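Local atomic coordinates of nicotinate-nucleotide diphosphorylase (Carboxylating) (Streptococcus pyogenes GA06023, PDB entry 5HUO), a protein that catalyses the conversion of quinolinate and 5-phosphoribosyl 1-diphosphate to nicotinate mononucleotide, carbon dioxide and diphosphate, a step of NAD biosynthesis. Residues Asp39-Ala44 / Arg171-Tyr176. Sequence-based numbering, arbitrary orientation.
Sequences DDTLKA and RLFEKY
A single phenylalanine bridges two helices here: F173, on the first turn of helix 171-180 in the C-terminal domain of the quinolinate phosphoribosyltransferase fold, reaches across to T41 and L42 on helix 35-49. The backbones stay well apart, with CA of T41 and CA of F173 10.2 Å from each other, and the F173 side chain spans most of that distance. F173 and T41 approach from opposite directions. The ring's leading atoms, CE1 and CZ, meet the threonine obliquely: CG2 of T41 lies 3.8 Å from CE1 of F173, and CB of T41 is 4.0 Å from CZ. A chi1 of -59° sets OG1 of T41 beside the backbone N and leaves CG2 anti to that N, and both branches reach the ring, OG1 at 3.9 Å from CE1 of F173, an ordinary van der Waals approach. L42 adds a looser apolar touch, its CD2 4.3 Å from CE2 of F173. No hydrogen bond crosses between the two segments; the contact is van der Waals packing and buries 106 Å² in all. At the subunit interface, the carbonyl O of T41 accepts a hydrogen bond from N169 of a second subunit, and R171 forms a salt bridge with D49 of that same subunit. I38, one turn earlier on helix 35-49, also touches the F173 side chain. Helix 122-153 packs on both segments, its F135 against T41 and L42 and its L139 against F173, while L42 packs further onto V88 and L91 of helix 82-92.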
loop_
_atom_site.group_PDB
_atom_site.type_symbol
_atom_site.label_atom_id
_atom_site.label_comp_id
_atom_site.label_asym_id
_atom_site.label_seq_id
_atom_site.Cartn_x
_atom_site.Cartn_y
_atom_site.Cartn_z
ATOM N N ASP A 39 -6.699 11.622 -4.531
ATOM C CA ASP A 39 -7.466 10.680 -3.715
ATOM C C ASP A 39 -6.686 9.948 -2.614
ATOM O O ASP A 39 -7.142 9.911 -1.480
ATOM C CB ASP A 39 -8.187 9.673 -4.578
ATOM C CG ASP A 39 -9.479 10.210 -5.163
ATOM O OD1 ASP A 39 -9.734 11.433 -5.133
ATOM O OD2 ASP A 39 -10.253 9.362 -5.707
ATOM N N ASP A 40 -5.541 9.340 -2.934
ATOM C CA ASP A 40 -4.812 8.561 -1.917
ATOM C C ASP A 40 -4.394 9.397 -0.758
ATOM O O ASP A 40 -4.481 8.958 0.384
ATOM C CB ASP A 40 -3.612 7.858 -2.486
ATOM C CG ASP A 40 -3.993 6.652 -3.317
ATOM O OD1 ASP A 40 -5.042 5.994 -3.033
ATOM O OD2 ASP A 40 -3.265 6.374 -4.303
ATOM N N THR A 41 -3.987 10.622 -1.050
ATOM C CA THR A 41 -3.553 11.602 -0.031
ATOM C C THR A 41 -4.698 12.027 0.876
ATOM O O THR A 41 -4.557 12.074 2.107
ATOM C CB THR A 41 -3.008 12.881 -0.702
ATOM O OG1 THR A 41 -1.917 12.569 -1.528
ATOM C CG2 THR A 41 -2.564 13.854 0.281
ATOM N N LEU A 42 -5.848 12.314 0.275
ATOM C CA LEU A 42 -7.040 12.704 1.068
ATOM C C LEU A 42 -7.590 11.563 1.929
ATOM O O LEU A 42 -7.926 11.752 3.077
ATOM C CB LEU A 42 -8.158 13.227 0.192
ATOM C CG LEU A 42 -7.909 14.378 -0.797
ATOM C CD1 LEU A 42 -9.199 15.086 -1.096
ATOM C CD2 LEU A 42 -6.908 15.357 -0.338
ATOM N N LYS A 43 -7.598 10.358 1.375
ATOM C CA LYS A 43 -7.967 9.206 2.164
ATOM C C LYS A 43 -7.066 9.080 3.391
ATOM O O LYS A 43 -7.532 8.810 4.494
ATOM C CB LYS A 43 -7.911 7.933 1.361
ATOM C CG LYS A 43 -9.099 7.820 0.448
ATOM C CD LYS A 43 -9.198 6.412 -0.129
ATOM C CE LYS A 43 -9.139 6.412 -1.633
ATOM N NZ LYS A 43 -9.736 5.145 -2.118
ATOM N N ALA A 44 -5.767 9.195 3.169
ATOM C CA ALA A 44 -4.829 9.027 4.246
ATOM C C ALA A 44 -5.137 10.034 5.324
ATOM O O ALA A 44 -5.022 9.757 6.526
ATOM C CB ALA A 44 -3.405 9.160 3.734
ATOM N N ARG A 171 3.896 18.191 -2.250
ATOM C CA ARG A 171 4.494 19.060 -3.268
ATOM C C ARG A 171 3.540 19.403 -4.423
ATOM O O ARG A 171 3.386 20.534 -4.791
ATOM C CB ARG A 171 5.783 18.460 -3.847
ATOM C CG ARG A 171 6.454 19.371 -4.807
ATOM C CD ARG A 171 7.840 18.898 -5.115
ATOM N NE ARG A 171 8.733 19.039 -3.987
ATOM C CZ ARG A 171 9.938 18.468 -3.898
ATOM N NH1 ARG A 171 10.411 17.671 -4.831
ATOM N NH2 ARG A 171 10.691 18.643 -2.822
ATOM N N LEU A 172 2.892 18.396 -4.920
ATOM C CA LEU A 172 1.906 18.556 -5.946
ATOM C C LEU A 172 0.880 19.632 -5.650
ATOM O O LEU A 172 0.476 20.392 -6.545
ATOM C CB LEU A 172 1.167 17.237 -6.075
ATOM C CG LEU A 172 0.170 17.104 -7.177
ATOM C CD1 LEU A 172 0.936 17.041 -8.517
ATOM C CD2 LEU A 172 -0.566 15.825 -6.962
ATOM N N PHE A 173 0.415 19.643 -4.422
ATOM C CA PHE A 173 -0.710 20.502 -4.005
ATOM C C PHE A 173 -0.171 21.916 -3.851
ATOM O O PHE A 173 -0.814 22.890 -4.228
ATOM C CB PHE A 173 -1.335 20.069 -2.658
ATOM C CG PHE A 173 -2.043 18.739 -2.676
ATOM C CD1 PHE A 173 -1.362 17.575 -2.555
ATOM C CD2 PHE A 173 -3.392 18.660 -2.742
ATOM C CE1 PHE A 173 -2.016 16.347 -2.578
ATOM C CE2 PHE A 173 -4.040 17.443 -2.791
ATOM C CZ PHE A 173 -3.352 16.278 -2.717
ATOM N N GLU A 174 1.001 22.023 -3.290
ATOM C CA GLU A 174 1.639 23.319 -3.073
ATOM C C GLU A 174 2.038 23.942 -4.396
ATOM O O GLU A 174 1.846 25.107 -4.623
ATOM C CB GLU A 174 2.818 23.180 -2.121
ATOM C CG GLU A 174 2.344 22.700 -0.748
ATOM C CD GLU A 174 3.435 22.649 0.299
ATOM O OE1 GLU A 174 4.657 22.559 -0.047
ATOM O OE2 GLU A 174 3.089 22.696 1.501
ATOM N N LYS A 175 2.531 23.137 -5.309
ATOM C CA LYS A 175 2.910 23.647 -6.638
ATOM C C LYS A 175 1.672 24.229 -7.278
ATOM O O LYS A 175 1.738 25.233 -7.985
ATOM C CB LYS A 175 3.515 22.545 -7.494
ATOM C CG LYS A 175 4.874 22.081 -6.957
ATOM C CD LYS A 175 6.044 22.800 -7.628
ATOM C CE LYS A 175 7.347 22.503 -6.905
ATOM N NZ LYS A 175 8.527 23.093 -7.588
ATOM N N TYR A 176 0.546 23.544 -7.099
ATOM C CA TYR A 176 -0.693 23.943 -7.738
ATOM C C TYR A 176 -1.081 25.324 -7.181
ATOM O O TYR A 176 -1.428 26.226 -7.951
ATOM C CB TYR A 176 -1.805 22.889 -7.506
ATOM C CG TYR A 176 -3.205 23.358 -7.845
ATOM C CD1 TYR A 176 -3.606 23.546 -9.170
ATOM C CD2 TYR A 176 -4.120 23.677 -6.827
ATOM C CE1 TYR A 176 -4.877 24.025 -9.477
ATOM C CE2 TYR A 176 -5.401 24.099 -7.144
ATOM C CZ TYR A 176 -5.757 24.298 -8.484
ATOM O OH TYR A 176 -6.983 24.793 -8.788
#